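Local coordinates for sister chromatid cohesion protein (PDB 5T8V) that probably acts as a cohesin loader that binds chromatin, the fragment here being the HEAT-repeat-rich C-terminal part of Scc2, at residues A[165-170]-A[229-234]. Sequence-based numbering, arbitrary orientation.
Sequences GIIMPL and SQLLFI
Met168 reaches from helix 149-172 to Ile234 and the C-terminal end of helix 218-232, joining two helices of the HEAT-repeat array of this cohesin-loader fragment through apolar side chains. Its CG stands anti to the carbonyl carbon (chi1 -59°), and further bends at chi2 and chi3 curl the thioether toward Ile234, in the loop that follows helix 218-232. There Met168 SD lies 4.0 Å from Ile234 CB, with Ile234 CG1 almost as near, while the terminal Met168 CE comes 3.9 Å from Ile234 CA. Leu231 CD2 touches the same sulfur more loosely, at 4.2 Å. At the more exposed border, Gln230 NE2 lies 3.5 Å from Met168 CE. An alanine in place of Met168 would probably open a gap beside Ile234 and leave the amide end of Gln230 freer to turn.

Beside the methionine, Ile167 directs its CB toward residues 229-234. Helix 247-267 adds Phe253 against Ile167 and Phe250 against Ile234, extending the buried apolar cluster. Ile234 extends its CG1 anti to its own backbone N (chi1 -179°), which carries this branch past the sulfur. Ile167 crosses the side chains of Leu231 and Ile234 at about a right angle, and its CG2 meets both Leu231 CD2 at 3.7 Å and Ile234 CD1 at 3.9 Å.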
ATOM      1  N   GLY A 165     -30.392 -45.766  -9.324  1.00 22.53           N
ATOM      2  CA  GLY A 165     -31.037 -46.646  -8.369  1.00 22.96           C
ATOM      3  C   GLY A 165     -30.137 -47.360  -7.381  1.00 22.41           C
ATOM      4  O   GLY A 165     -30.633 -47.917  -6.398  1.00 23.10           O
ATOM      5  N   ILE A 166     -28.824 -47.364  -7.613  1.00 23.25           N
ATOM      6  CA  ILE A 166     -27.920 -48.132  -6.760  1.00 22.66           C
ATOM      7  C   ILE A 166     -26.675 -47.323  -6.415  1.00 23.70           C
ATOM      8  O   ILE A 166     -26.401 -47.062  -5.239  1.00 24.33           O
ATOM      9  CB  ILE A 166     -27.547 -49.466  -7.434  1.00 20.49           C
ATOM     10  CG1 ILE A 166     -28.814 -50.307  -7.640  1.00 21.87           C
ATOM     11  CG2 ILE A 166     -26.524 -50.222  -6.588  1.00 20.13           C
ATOM     12  CD1 ILE A 166     -28.586 -51.692  -8.219  1.00 21.48           C
ATOM     13  N   ILE A 167     -25.914 -46.922  -7.433  1.00 34.51           N
ATOM     14  CA  ILE A 167     -24.602 -46.318  -7.197  1.00 33.43           C
ATOM     15  C   ILE A 167     -24.744 -45.046  -6.368  1.00 34.94           C
ATOM     16  O   ILE A 167     -24.136 -44.904  -5.299  1.00 35.87           O
ATOM     17  CB  ILE A 167     -23.893 -46.044  -8.535  1.00 31.57           C
ATOM     18  CG1 ILE A 167     -23.741 -47.344  -9.332  1.00 30.73           C
ATOM     19  CG2 ILE A 167     -22.523 -45.426  -8.298  1.00 32.14           C
ATOM     20  CD1 ILE A 167     -23.383 -47.136 -10.787  1.00 30.49           C
ATOM     21  N   MET A 168     -25.555 -44.104  -6.847  1.00 31.79           N
ATOM     22  CA  MET A 168     -25.717 -42.836  -6.140  1.00 33.10           C
ATOM     23  C   MET A 168     -26.341 -43.018  -4.763  1.00 33.85           C
ATOM     24  O   MET A 168     -25.749 -42.550  -3.774  1.00 35.13           O
ATOM     25  CB  MET A 168     -26.536 -41.871  -7.004  1.00 33.76           C
ATOM     26  CG  MET A 168     -25.921 -41.579  -8.371  1.00 33.17           C
ATOM     27  SD  MET A 168     -24.368 -40.662  -8.302  1.00 34.52           S
ATOM     28  CE  MET A 168     -24.924 -39.074  -7.693  1.00 36.56           C
ATOM     29  N   PRO A 169     -27.497 -43.672  -4.611  1.00 27.53           N
ATOM     30  CA  PRO A 169     -28.063 -43.819  -3.260  1.00 29.73           C
ATOM     31  C   PRO A 169     -27.164 -44.582  -2.304  1.00 29.86           C
ATOM     32  O   PRO A 169     -27.201 -44.319  -1.095  1.00 31.14           O
ATOM     33  CB  PRO A 169     -29.388 -44.556  -3.508  1.00 29.12           C
ATOM     34  CG  PRO A 169     -29.253 -45.173  -4.858  1.00 27.14           C
ATOM     35  CD  PRO A 169     -28.369 -44.262  -5.642  1.00 26.48           C
ATOM     36  N   LEU A 170     -26.356 -45.522  -2.801  1.00 30.77           N
ATOM     37  CA  LEU A 170     -25.423 -46.220  -1.922  1.00 31.10           C
ATOM     38  C   LEU A 170     -24.291 -45.304  -1.484  1.00 32.60           C
ATOM     39  O   LEU A 170     -23.899 -45.309  -0.312  1.00 34.67           O
ATOM     40  CB  LEU A 170     -24.865 -47.462  -2.615  1.00 30.67           C
ATOM     41  CG  LEU A 170     -25.730 -48.723  -2.538  1.00 31.91           C
ATOM     42  CD1 LEU A 170     -25.179 -49.799  -3.456  1.00 31.27           C
ATOM     43  CD2 LEU A 170     -25.801 -49.243  -1.115  1.00 33.39           C
ATOM     44  N   SER A 229     -22.051 -37.208 -16.381  1.00 24.84           N
ATOM     45  CA  SER A 229     -22.102 -35.941 -15.664  1.00 25.58           C
ATOM     46  C   SER A 229     -22.690 -36.129 -14.272  1.00 27.02           C
ATOM     47  O   SER A 229     -22.240 -35.501 -13.309  1.00 28.01           O
ATOM     48  CB  SER A 229     -22.917 -34.921 -16.457  1.00 27.57           C
ATOM     49  OG  SER A 229     -23.110 -33.730 -15.708  1.00 29.29           O
ATOM     50  N   GLN A 230     -23.692 -37.001 -14.145  1.00 38.36           N
ATOM     51  CA  GLN A 230     -24.278 -37.254 -12.832  1.00 41.47           C
ATOM     52  C   GLN A 230     -23.297 -37.995 -11.928  1.00 39.79           C
ATOM     53  O   GLN A 230     -23.122 -37.633 -10.759  1.00 39.15           O
ATOM     54  CB  GLN A 230     -25.584 -38.038 -12.981  1.00 46.23           C
ATOM     55  CG  GLN A 230     -26.306 -38.310 -11.667  1.00 51.90           C
ATOM     56  CD  GLN A 230     -26.562 -37.047 -10.860  1.00 55.81           C
ATOM     57  OE1 GLN A 230     -27.638 -36.453 -10.942  1.00 59.17           O
ATOM     58  NE2 GLN A 230     -25.571 -36.634 -10.072  1.00 56.23           N
ATOM     59  N   LEU A 231     -22.647 -39.038 -12.454  1.00 24.37           N
ATOM     60  CA  LEU A 231     -21.668 -39.780 -11.664  1.00 23.07           C
ATOM     61  C   LEU A 231     -20.493 -38.915 -11.238  1.00 22.38           C
ATOM     62  O   LEU A 231     -19.815 -39.247 -10.259  1.00 22.50           O
ATOM     63  CB  LEU A 231     -21.139 -40.978 -12.456  1.00 22.12           C
ATOM     64  CG  LEU A 231     -21.845 -42.324 -12.297  1.00 22.85           C
ATOM     65  CD1 LEU A 231     -21.168 -43.357 -13.184  1.00 21.89           C
ATOM     66  CD2 LEU A 231     -21.841 -42.792 -10.848  1.00 23.74           C
ATOM     67  N   LEU A 232     -20.228 -37.823 -11.957  1.00 22.51           N
ATOM     68  CA  LEU A 232     -19.078 -36.983 -11.639  1.00 21.81           C
ATOM     69  C   LEU A 232     -19.204 -36.382 -10.246  1.00 22.97           C
ATOM     70  O   LEU A 232     -18.212 -36.276  -9.516  1.00 22.82           O
ATOM     71  CB  LEU A 232     -18.941 -35.887 -12.695  1.00 21.18           C
ATOM     72  CG  LEU A 232     -17.741 -34.949 -12.595  1.00 20.48           C
ATOM     73  CD1 LEU A 232     -16.445 -35.692 -12.868  1.00 19.36           C
ATOM     74  CD2 LEU A 232     -17.919 -33.797 -13.567  1.00 20.25           C
ATOM     75  N   PHE A 233     -20.420 -35.990  -9.855  1.00 24.73           N
ATOM     76  CA  PHE A 233     -20.675 -35.366  -8.563  1.00 26.16           C
ATOM     77  C   PHE A 233     -21.192 -36.365  -7.533  1.00 27.42           C
ATOM     78  O   PHE A 233     -21.959 -35.998  -6.637  1.00 30.31           O
ATOM     79  CB  PHE A 233     -21.663 -34.211  -8.728  1.00 27.21           C
ATOM     80  CG  PHE A 233     -21.250 -33.213  -9.771  1.00 26.21           C
ATOM     81  CD1 PHE A 233     -20.398 -32.168  -9.450  1.00 25.99           C
ATOM     82  CD2 PHE A 233     -21.702 -33.327 -11.074  1.00 25.62           C
ATOM     83  CE1 PHE A 233     -20.009 -31.251 -10.409  1.00 25.18           C
ATOM     84  CE2 PHE A 233     -21.318 -32.416 -12.039  1.00 24.85           C
ATOM     85  CZ  PHE A 233     -20.471 -31.375 -11.708  1.00 24.58           C
ATOM     86  N   ILE A 234     -20.788 -37.630  -7.654  1.00 25.62           N
ATOM     87  CA  ILE A 234     -21.152 -38.632  -6.662  1.00 26.75           C
ATOM     88  C   ILE A 234     -20.635 -38.200  -5.297  1.00 27.79           C
ATOM     89  O   ILE A 234     -19.537 -37.642  -5.174  1.00 27.14           O
ATOM     90  CB  ILE A 234     -20.591 -40.004  -7.076  1.00 25.75           C
ATOM     91  CG1 ILE A 234     -20.978 -41.079  -6.062  1.00 27.00           C
ATOM     92  CG2 ILE A 234     -19.072 -39.935  -7.232  1.00 24.46           C
ATOM     93  CD1 ILE A 234     -20.658 -42.483  -6.524  1.00 26.28           C
TER